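Local coordinates for hypothetical protein SA0798 (Staphylococcus aureus subsp. aureus N315, PDB 1XG8) that is of unknown function but belongs to the DUF1462 family of the thioredoxin clan and folds as a mixed four-stranded sheet with helices packed against it, at residues D30-L35 with Y50-I55; V11-D16 with L82-D87; R41-I46 with Q99-I104. All blocks are in the same frame, centred on the assembly; numbering follows the deposited sequence.

Interaction 1: residues D30-L35 with Y50-I55; sequences DIYDWL and YTYIDI
Tyr32 of helix 28-42 lays its ring against Tyr50, Thr51 and Tyr52 of strand 48-54, the helix-to-strand packing of a beta-alpha-beta unit (strand 8-14, helix 28-42, strand 48-54). The two short axes run nearly antiparallel, at 177°, and come within 9.8 Å of each other. One rim atom of the ring does most of the touching: Tyr32 CE2 lies 3.3 Å from Thr51 C and 3.5 Å from Tyr52 CB. That CB stands over one face of the Tyr32 ring, displaced toward the rim, a CH-pi contact with 3.8 Å to the centroid. Beyond its CB, the Tyr52 ring turns an edge to the same ring as a T-shaped pair, the planes inclined at 62°. Tyr32 leaves the helix pointing toward the strand, and chi1 of -180° then places CG anti to the backbone N, beside the carbonyl carbon. A lighter apolar contact, Leu35 CG to Tyr50 CE2 at 4.5 Å, extends the interface one helical turn further.

Tyr32 and Leu35 also touch Val12 and Val10 of strand 8-14, whereas the side chain of Tyr52 also touches Ser28 and Lys29, at the start of helix 28-42. At the tip of the Tyr32 side chain, OH lies 3.5 Å from Tyr50 O and 3.8 Å from Tyr50 CB.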
loop_
_atom_site.group_PDB
_atom_site.type_symbol
_atom_site.label_atom_id
_atom_site.label_comp_id
_atom_site.label_asym_id
_atom_site.label_seq_id
_atom_site.Cartn_x
_atom_site.Cartn_y
_atom_site.Cartn_z
ATOM N N ASP A 30 2.847 -5.228 -9.941
ATOM C CA ASP A 30 4.284 -4.954 -9.941
ATOM C C ASP A 30 4.671 -4.385 -8.575
ATOM O O ASP A 30 5.608 -4.869 -7.928
ATOM C CB ASP A 30 4.668 -3.933 -11.027
ATOM C CG ASP A 30 4.441 -4.453 -12.442
ATOM O OD1 ASP A 30 4.653 -5.663 -12.681
ATOM O OD2 ASP A 30 4.064 -3.643 -13.318
ATOM N N ILE A 31 3.942 -3.347 -8.163
ATOM C CA ILE A 31 4.145 -2.671 -6.884
ATOM C C ILE A 31 4.022 -3.664 -5.728
ATOM O O ILE A 31 4.836 -3.669 -4.799
ATOM C CB ILE A 31 3.096 -1.546 -6.700
ATOM C CG1 ILE A 31 3.351 -0.430 -7.721
ATOM C CG2 ILE A 31 3.110 -1.031 -5.260
ATOM C CD1 ILE A 31 4.712 0.266 -7.591
ATOM N N TYR A 32 2.999 -4.507 -5.790
ATOM C CA TYR A 32 2.780 -5.493 -4.751
ATOM C C TYR A 32 3.956 -6.467 -4.672
ATOM O O TYR A 32 4.370 -6.872 -3.593
ATOM C CB TYR A 32 1.475 -6.234 -5.027
ATOM C CG TYR A 32 1.121 -7.297 -4.014
ATOM C CD1 TYR A 32 1.520 -8.620 -4.197
ATOM C CD2 TYR A 32 0.354 -6.989 -2.891
ATOM C CE1 TYR A 32 1.155 -9.617 -3.292
ATOM C CE2 TYR A 32 -0.014 -7.978 -1.975
ATOM C CZ TYR A 32 0.385 -9.292 -2.189
ATOM O OH TYR A 32 -0.039 -10.290 -1.344
ATOM N N ASP A 33 4.506 -6.836 -5.815
ATOM C CA ASP A 33 5.636 -7.754 -5.818
ATOM C C ASP A 33 6.928 -7.056 -5.437
ATOM O O ASP A 33 7.836 -7.675 -4.891
ATOM C CB ASP A 33 5.800 -8.379 -7.196
ATOM C CG ASP A 33 4.738 -9.403 -7.490
ATOM O OD1 ASP A 33 4.623 -9.807 -8.669
ATOM O OD2 ASP A 33 4.028 -9.805 -6.539
ATOM N N TRP A 34 7.009 -5.767 -5.748
ATOM C CA TRP A 34 8.185 -4.954 -5.462
ATOM C C TRP A 34 8.270 -4.598 -3.987
ATOM O O TRP A 34 9.325 -4.674 -3.366
ATOM C CB TRP A 34 8.097 -3.690 -6.296
ATOM C CG TRP A 34 8.934 -2.560 -5.837
ATOM C CD1 TRP A 34 10.265 -2.373 -6.071
ATOM C CD2 TRP A 34 8.473 -1.384 -5.161
ATOM N NE1 TRP A 34 10.657 -1.148 -5.599
ATOM C CE2 TRP A 34 9.578 -0.518 -5.036
ATOM C CE3 TRP A 34 7.230 -0.977 -4.657
ATOM C CZ2 TRP A 34 9.478 0.739 -4.427
ATOM C CZ3 TRP A 34 7.129 0.275 -4.050
ATOM C CH2 TRP A 34 8.247 1.117 -3.942
ATOM N N LEU A 35 7.129 -4.214 -3.439
ATOM C CA LEU A 35 7.010 -3.811 -2.047
ATOM C C LEU A 35 7.521 -4.868 -1.058
ATOM O O LEU A 35 8.237 -4.552 -0.102
ATOM C CB LEU A 35 5.543 -3.486 -1.769
ATOM C CG LEU A 35 5.156 -2.559 -0.630
ATOM C CD1 LEU A 35 5.873 -1.224 -0.753
ATOM C CD2 LEU A 35 3.659 -2.368 -0.687
ATOM N N TYR A 50 1.325 -9.161 3.800
ATOM C CA TYR A 50 0.822 -8.508 2.596
ATOM C C TYR A 50 -0.491 -9.036 2.041
ATOM O O TYR A 50 -0.767 -10.231 2.083
ATOM C CB TYR A 50 1.893 -8.557 1.499
ATOM C CG TYR A 50 3.216 -7.982 1.941
ATOM C CD1 TYR A 50 4.047 -8.690 2.806
ATOM C CD2 TYR A 50 3.625 -6.712 1.526
ATOM C CE1 TYR A 50 5.254 -8.151 3.252
ATOM C CE2 TYR A 50 4.833 -6.163 1.968
ATOM C CZ TYR A 50 5.639 -6.892 2.832
ATOM O OH TYR A 50 6.821 -6.360 3.292
ATOM N N THR A 51 -1.297 -8.124 1.515
ATOM C CA THR A 51 -2.572 -8.484 0.925
ATOM C C THR A 51 -2.840 -7.635 -0.305
ATOM O O THR A 51 -2.554 -6.438 -0.327
ATOM C CB THR A 51 -3.742 -8.278 1.906
ATOM O OG1 THR A 51 -3.535 -9.074 3.077
ATOM C CG2 THR A 51 -5.060 -8.679 1.245
ATOM N N TYR A 52 -3.388 -8.268 -1.332
ATOM C CA TYR A 52 -3.715 -7.580 -2.566
ATOM C C TYR A 52 -5.214 -7.650 -2.768
ATOM O O TYR A 52 -5.815 -8.723 -2.712
ATOM C CB TYR A 52 -3.008 -8.227 -3.756
ATOM C CG TYR A 52 -3.441 -7.678 -5.106
ATOM C CD1 TYR A 52 -3.152 -6.364 -5.480
ATOM C CD2 TYR A 52 -4.129 -8.485 -6.017
ATOM C CE1 TYR A 52 -3.533 -5.872 -6.726
ATOM C CE2 TYR A 52 -4.515 -8.001 -7.267
ATOM C CZ TYR A 52 -4.212 -6.697 -7.614
ATOM O OH TYR A 52 -4.579 -6.232 -8.856
ATOM N N ILE A 53 -5.810 -6.490 -2.997
ATOM C CA ILE A 53 -7.239 -6.395 -3.207
ATOM C C ILE A 53 -7.572 -5.801 -4.571
ATOM O O ILE A 53 -7.318 -4.625 -4.844
ATOM C CB ILE A 53 -7.889 -5.555 -2.090
ATOM C CG1 ILE A 53 -7.819 -6.336 -0.778
ATOM C CG2 ILE A 53 -9.324 -5.198 -2.456
ATOM C CD1 ILE A 53 -8.296 -5.557 0.410
ATOM N N ASP A 54 -8.132 -6.646 -5.424
ATOM C CA ASP A 54 -8.540 -6.256 -6.766
ATOM C C ASP A 54 -9.890 -5.555 -6.601
ATOM O O ASP A 54 -10.879 -6.199 -6.256
ATOM C CB ASP A 54 -8.689 -7.515 -7.614
ATOM C CG ASP A 54 -8.896 -7.216 -9.075
ATOM O OD1 ASP A 54 -9.751 -6.361 -9.382
ATOM O OD2 ASP A 54 -8.211 -7.845 -9.914
ATOM N N ILE A 55 -9.935 -4.247 -6.832
ATOM C CA ILE A 55 -11.180 -3.495 -6.677
ATOM C C ILE A 55 -12.280 -3.956 -7.637
ATOM O O ILE A 55 -13.372 -3.383 -7.692
ATOM C CB ILE A 55 -10.937 -1.970 -6.842
ATOM C CG1 ILE A 55 -10.482 -1.643 -8.254
ATOM C CG2 ILE A 55 -9.852 -1.512 -5.875
ATOM C CD1 ILE A 55 -10.159 -0.173 -8.440
#

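Interaction 2: residues V11-D16 with L82-D87; sequences VVYGAD and LITMND
Val11, Val12 and Tyr13 pair antiparallel with Thr84, Ile83 and Leu82, joining two central strands of the mixed sheet. Four backbone hydrogen bonds make the join. In the hydrogen-bonded pair Val11-Thr84, Val11 N reaches Thr84 O at 2.8 Å with an N-H...O angle of 168°, and Thr84 N returns a bond to Val11 O; Tyr13 and Leu82 exchange a second such couple. Between them sits the non-hydrogen-bonded pair Val12-Ile83, where CA-H...O contacts take over, Val12 CA lying 3.1 Å from Leu82 O.

Apolar contacts follow the two faces. Tyr13 and Leu82 run side by side, their CD2 atoms 3.7 Å apart, and Val11 CG1, from the same strand as Tyr13, lies over one face of the Tyr13 ring, 3.7 Å above its plane and offset toward the rim. Val12 and Ile83 point to the other face, toward helix 28-42.

Polar contacts gather round one water. It donates to Tyr13 OH at 2.7 Å and to Asp87 OD1 at 2.8 Å, and also bonds Thr84 OG1. Chi1 of 63° sets that OG1 between the backbone N and the carbonyl carbon, 3.6 Å from Tyr13 CE2 at the ring edge. Tyr13 OH is also hydrogen-bonded to Asp66 OD1 of helix 64-74. The phenol is therefore gripped at its oxygen by two partners, and the water ties the buried Thr84 hydroxyl to a carboxylate beyond the strand end.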
loop_
_atom_site.group_PDB
_atom_site.type_symbol
_atom_site.label_atom_id
_atom_site.label_comp_id
_atom_site.label_asym_id
_atom_site.label_seq_id
_atom_site.Cartn_x
_atom_site.Cartn_y
_atom_site.Cartn_z
ATOM N N VAL A 11 -1.392 -3.397 2.655
ATOM C CA VAL A 11 -2.313 -3.729 1.576
ATOM C C VAL A 11 -2.090 -2.884 0.332
ATOM O O VAL A 11 -1.667 -1.725 0.406
ATOM C CB VAL A 11 -3.794 -3.568 2.020
ATOM C CG1 VAL A 11 -4.737 -3.998 0.901
ATOM C CG2 VAL A 11 -4.053 -4.396 3.261
ATOM N N VAL A 12 -2.347 -3.503 -0.813
ATOM C CA VAL A 12 -2.255 -2.840 -2.104
ATOM C C VAL A 12 -3.624 -3.000 -2.752
ATOM O O VAL A 12 -4.068 -4.116 -3.032
ATOM C CB VAL A 12 -1.178 -3.486 -3.040
ATOM C CG1 VAL A 12 -1.387 -3.020 -4.488
ATOM C CG2 VAL A 12 0.223 -3.088 -2.577
ATOM N N TYR A 13 -4.311 -1.888 -2.946
ATOM C CA TYR A 13 -5.612 -1.915 -3.604
ATOM C C TYR A 13 -5.289 -1.603 -5.060
ATOM O O TYR A 13 -4.509 -0.694 -5.345
ATOM C CB TYR A 13 -6.536 -0.831 -3.035
ATOM C CG TYR A 13 -6.885 -1.028 -1.585
ATOM C CD1 TYR A 13 -7.981 -1.799 -1.209
ATOM C CD2 TYR A 13 -6.098 -0.474 -0.584
ATOM C CE1 TYR A 13 -8.288 -2.015 0.133
ATOM C CE2 TYR A 13 -6.389 -0.684 0.755
ATOM C CZ TYR A 13 -7.485 -1.453 1.109
ATOM O OH TYR A 13 -7.772 -1.651 2.442
ATOM N N GLY A 14 -5.861 -2.365 -5.980
ATOM C CA GLY A 14 -5.603 -2.102 -7.377
ATOM C C GLY A 14 -6.425 -2.998 -8.270
ATOM O O GLY A 14 -7.484 -3.482 -7.883
ATOM N N ALA A 15 -5.936 -3.215 -9.480
ATOM C CA ALA A 15 -6.632 -4.066 -10.422
ATOM C C ALA A 15 -5.620 -4.629 -11.410
ATOM O O ALA A 15 -4.497 -4.136 -11.514
ATOM C CB ALA A 15 -7.700 -3.268 -11.140
ATOM N N ASP A 16 -6.019 -5.662 -12.138
ATOM C CA ASP A 16 -5.132 -6.281 -13.103
ATOM C C ASP A 16 -5.034 -5.451 -14.382
ATOM O O ASP A 16 -4.466 -5.894 -15.380
ATOM C CB ASP A 16 -5.621 -7.696 -13.414
ATOM C CG ASP A 16 -4.551 -8.549 -14.062
ATOM O OD1 ASP A 16 -3.381 -8.473 -13.625
ATOM O OD2 ASP A 16 -4.879 -9.303 -14.998
ATOM N N LEU A 82 -2.884 1.551 -4.691
ATOM C CA LEU A 82 -3.009 2.321 -3.462
ATOM C C LEU A 82 -2.364 1.455 -2.388
ATOM O O LEU A 82 -2.673 0.267 -2.271
ATOM C CB LEU A 82 -4.476 2.584 -3.106
ATOM C CG LEU A 82 -4.742 3.204 -1.722
ATOM C CD1 LEU A 82 -4.275 4.645 -1.672
ATOM C CD2 LEU A 82 -6.231 3.141 -1.426
ATOM N N ILE A 83 -1.449 2.042 -1.627
ATOM C CA ILE A 83 -0.774 1.316 -0.568
ATOM C C ILE A 83 -1.231 1.820 0.789
ATOM O O ILE A 83 -1.322 3.029 1.005
ATOM C CB ILE A 83 0.767 1.501 -0.634
ATOM C CG1 ILE A 83 1.301 1.026 -1.986
ATOM C CG2 ILE A 83 1.428 0.727 0.497
ATOM C CD1 ILE A 83 2.809 0.889 -2.058
ATOM N N THR A 84 -1.551 0.898 1.692
ATOM C CA THR A 84 -1.929 1.281 3.050
ATOM C C THR A 84 -1.214 0.341 4.002
ATOM O O THR A 84 -0.975 -0.820 3.673
ATOM C CB THR A 84 -3.458 1.184 3.338
ATOM O OG1 THR A 84 -3.884 -0.171 3.218
ATOM C CG2 THR A 84 -4.254 2.070 2.393
ATOM N N MET A 85 -0.835 0.852 5.167
ATOM C CA MET A 85 -0.164 0.035 6.179
ATOM C C MET A 85 -0.915 0.226 7.484
ATOM O O MET A 85 -0.961 1.329 8.029
ATOM C CB MET A 85 1.296 0.440 6.362
ATOM C CG MET A 85 1.998 -0.387 7.443
ATOM S SD MET A 85 3.767 -0.059 7.598
ATOM C CE MET A 85 3.747 1.510 8.422
ATOM N N ASN A 86 -1.516 -0.858 7.961
ATOM C CA ASN A 86 -2.301 -0.822 9.181
ATOM C C ASN A 86 -3.496 0.104 8.969
ATOM O O ASN A 86 -3.892 0.851 9.865
ATOM C CB ASN A 86 -1.427 -0.360 10.351
ATOM C CG ASN A 86 -0.396 -1.411 10.752
ATOM O OD1 ASN A 86 0.675 -1.082 11.263
ATOM N ND2 ASN A 86 -0.725 -2.683 10.529
ATOM N N ASP A 87 -4.055 0.040 7.759
ATOM C CA ASP A 87 -5.216 0.840 7.363
ATOM C C ASP A 87 -4.980 2.331 7.216
ATOM O O ASP A 87 -5.934 3.096 7.091
ATOM C CB ASP A 87 -6.373 0.627 8.336
ATOM C CG ASP A 87 -7.063 -0.698 8.130
ATOM O OD1 ASP A 87 -7.555 -0.943 7.006
ATOM O OD2 ASP A 87 -7.116 -1.495 9.090
HETATM O O HOH W 1 -6.313 -0.764 4.529
#

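Interaction 3: residues R41-I46 with Q99-I104; sequences RKYPNI and QITRFI
Tyr43, the first residue to leave helical geometry after helix 28-42, sets its ring against Ile104 and its hydroxyl beside Thr101 on helix 97-110. The side chain starts toward helix 97-110, and chi1 of -52° places CG anti to the carbonyl carbon, beside the backbone N. Along the ring, the two sides meet different branches of Ile104. CD2 and CE2 lie against CG2, with Tyr43 CE2 to Ile104 CG2 at 3.6 Å, while CD1 and CE1 meet the end of the other branch, Tyr43 CE1 being 3.9 Å from Ile104 CD1. The CG2 methyl sits over one face of the ring, 3.8 Å from the centroid and 18° off the normal, which meets the geometry of a CH-pi contact. Tyr43 CZ also lies near this methyl and comes within 4.0 Å of Ile104 CB. Further out, the hydroxyl reaches the helix backbone: Tyr43 OH lies 3.2 Å from Thr101 O and 3.4 Å from Thr101 CB. It is hydrogen-bonded to OD1 of Asp105, the residue after Ile104, so the phenol is anchored at its tip as well as over its face.

Two smaller contacts flank the ring. Lys42 CD lies 3.7 Å from Thr101 CG2, an aliphatic touch from an exposed chain, and Ile46 CD1 approaches Ile104 CG2 at 4.2 Å as the two side chains slide past each other in opposite directions. A type I beta turn from Tyr43 to Ile46, with Ile46 N bonded to Tyr43 O, brings both residues round to this one isoleucine. Ile104 also packs on Leu39 and Met85, placing the contact where two helices meet over one face of the sheet, consistent with the layered alpha/beta architecture of the thioredoxin clan.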
loop_
_atom_site.group_PDB
_atom_site.type_symbol
_atom_site.label_atom_id
_atom_site.label_comp_id
_atom_site.label_asym_id
_atom_site.label_seq_id
_atom_site.Cartn_x
_atom_site.Cartn_y
_atom_site.Cartn_z
ATOM N N ARG A 41 14.116 -6.112 2.980
ATOM C CA ARG A 41 15.512 -5.707 2.909
ATOM C C ARG A 41 15.859 -4.477 3.748
ATOM O O ARG A 41 16.879 -4.456 4.433
ATOM C CB ARG A 41 15.881 -5.470 1.446
ATOM C CG ARG A 41 17.233 -4.828 1.206
ATOM C CD ARG A 41 17.590 -4.946 -0.263
ATOM N NE ARG A 41 16.513 -4.478 -1.134
ATOM C CZ ARG A 41 16.079 -5.130 -2.213
ATOM N NH1 ARG A 41 16.628 -6.288 -2.561
ATOM N NH2 ARG A 41 15.097 -4.622 -2.950
ATOM N N LYS A 42 15.012 -3.458 3.700
ATOM C CA LYS A 42 15.258 -2.234 4.450
ATOM C C LYS A 42 14.840 -2.323 5.912
ATOM O O LYS A 42 15.430 -1.658 6.764
ATOM C CB LYS A 42 14.554 -1.063 3.769
ATOM C CG LYS A 42 15.062 -0.817 2.359
ATOM C CD LYS A 42 14.382 0.367 1.718
ATOM C CE LYS A 42 15.190 0.869 0.535
ATOM N NZ LYS A 42 16.504 1.423 0.967
ATOM N N TYR A 43 13.827 -3.136 6.205
ATOM C CA TYR A 43 13.371 -3.299 7.582
ATOM C C TYR A 43 13.290 -4.776 7.937
ATOM O O TYR A 43 12.210 -5.325 8.154
ATOM C CB TYR A 43 12.018 -2.621 7.779
ATOM C CG TYR A 43 12.021 -1.180 7.320
ATOM C CD1 TYR A 43 11.632 -0.845 6.019
ATOM C CD2 TYR A 43 12.461 -0.156 8.164
ATOM C CE1 TYR A 43 11.680 0.468 5.568
ATOM C CE2 TYR A 43 12.515 1.169 7.719
ATOM C CZ TYR A 43 12.121 1.467 6.417
ATOM O OH TYR A 43 12.177 2.758 5.955
ATOM N N PRO A 44 14.458 -5.429 8.024
ATOM C CA PRO A 44 14.667 -6.844 8.340
ATOM C C PRO A 44 14.021 -7.289 9.637
ATOM O O PRO A 44 13.530 -8.412 9.738
ATOM C CB PRO A 44 16.185 -6.960 8.420
ATOM C CG PRO A 44 16.668 -5.836 7.576
ATOM C CD PRO A 44 15.753 -4.732 7.961
ATOM N N ASN A 45 14.018 -6.404 10.628
ATOM C CA ASN A 45 13.462 -6.747 11.927
ATOM C C ASN A 45 11.988 -6.450 12.101
ATOM O O ASN A 45 11.441 -6.667 13.178
ATOM C CB ASN A 45 14.254 -6.054 13.036
ATOM C CG ASN A 45 15.735 -6.388 12.986
ATOM O OD1 ASN A 45 16.117 -7.560 12.986
ATOM N ND2 ASN A 45 16.577 -5.357 12.941
ATOM N N ILE A 46 11.335 -5.953 11.060
ATOM C CA ILE A 46 9.910 -5.668 11.174
ATOM C C ILE A 46 9.161 -6.746 10.420
ATOM O O ILE A 46 9.626 -7.214 9.388
ATOM C CB ILE A 46 9.548 -4.279 10.588
ATOM C CG1 ILE A 46 10.333 -3.187 11.321
ATOM C CG2 ILE A 46 8.044 -4.026 10.722
ATOM C CD1 ILE A 46 9.992 -1.783 10.868
ATOM N N GLN A 99 8.474 7.625 -0.254
ATOM C CA GLN A 99 7.167 7.738 0.392
ATOM C C GLN A 99 6.955 6.544 1.320
ATOM O O GLN A 99 6.447 6.688 2.435
ATOM C CB GLN A 99 6.039 7.733 -0.632
ATOM C CG GLN A 99 6.093 8.830 -1.644
ATOM C CD GLN A 99 4.806 8.908 -2.428
ATOM O OE1 GLN A 99 3.755 9.243 -1.869
ATOM N NE2 GLN A 99 4.868 8.581 -3.720
ATOM N N ILE A 100 7.332 5.364 0.839
ATOM C CA ILE A 100 7.200 4.155 1.620
ATOM C C ILE A 100 8.172 4.178 2.798
ATOM O O ILE A 100 7.779 3.921 3.936
ATOM C CB ILE A 100 7.507 2.891 0.788
ATOM C CG1 ILE A 100 6.710 2.901 -0.519
ATOM C CG2 ILE A 100 7.187 1.651 1.616
ATOM C CD1 ILE A 100 5.249 3.058 -0.330
ATOM N N THR A 101 9.437 4.490 2.537
ATOM C CA THR A 101 10.426 4.495 3.610
ATOM C C THR A 101 10.234 5.605 4.636
ATOM O O THR A 101 10.323 5.366 5.845
ATOM C CB THR A 101 11.876 4.553 3.051
ATOM O OG1 THR A 101 12.041 5.716 2.229
ATOM C CG2 THR A 101 12.173 3.297 2.244
ATOM N N ARG A 102 9.960 6.814 4.170
ATOM C CA ARG A 102 9.769 7.907 5.103
ATOM C C ARG A 102 8.553 7.694 5.994
ATOM O O ARG A 102 8.522 8.167 7.123
ATOM C CB ARG A 102 9.668 9.234 4.350
ATOM C CG ARG A 102 10.997 9.668 3.754
ATOM C CD ARG A 102 10.899 10.983 3.013
ATOM N NE ARG A 102 12.191 11.353 2.440
ATOM C CZ ARG A 102 12.423 12.473 1.760
ATOM N NH1 ARG A 102 11.448 13.350 1.556
ATOM N NH2 ARG A 102 13.639 12.722 1.287
ATOM N N PHE A 103 7.553 6.986 5.489
ATOM C CA PHE A 103 6.352 6.714 6.274
ATOM C C PHE A 103 6.711 5.778 7.435
ATOM O O PHE A 103 6.292 5.989 8.567
ATOM C CB PHE A 103 5.274 6.063 5.405
ATOM C CG PHE A 103 3.981 5.796 6.134
ATOM C CD1 PHE A 103 3.016 6.790 6.251
ATOM C CD2 PHE A 103 3.737 4.550 6.722
ATOM C CE1 PHE A 103 1.816 6.551 6.943
ATOM C CE2 PHE A 103 2.542 4.300 7.418
ATOM C CZ PHE A 103 1.578 5.305 7.527
ATOM N N ILE A 104 7.492 4.744 7.148
ATOM C CA ILE A 104 7.906 3.797 8.175
ATOM C C ILE A 104 8.957 4.420 9.092
ATOM O O ILE A 104 8.831 4.361 10.322
ATOM C CB ILE A 104 8.475 2.509 7.544
ATOM C CG1 ILE A 104 7.360 1.762 6.817
ATOM C CG2 ILE A 104 9.092 1.612 8.618
ATOM C CD1 ILE A 104 7.851 0.554 6.071
#

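How the interactions relate
Interactions 1 and 2 lie side by side, their centres about 6 Å apart, and share one sheet: strand 8-14 runs between 48-54 and 82-85, and Gly14 O lies 2.8 Å from Ile55 N in a probable hydrogen bond. Interaction 3 is more peripheral, about 16 Å centre to centre from each. It shares helix 28-42 with interaction 1 and touches interaction 2 where Ile83 CD1 meets Ile100 CD1 at 3.7 Å. Along the chain the order is 11-16, 30-35, 41-46, 50-55, 82-87, 99-104, so interaction 3 alternates with both others. The beta-alpha-beta unit is thereby tied to the C-terminal part through both the sheet and the helices beside it.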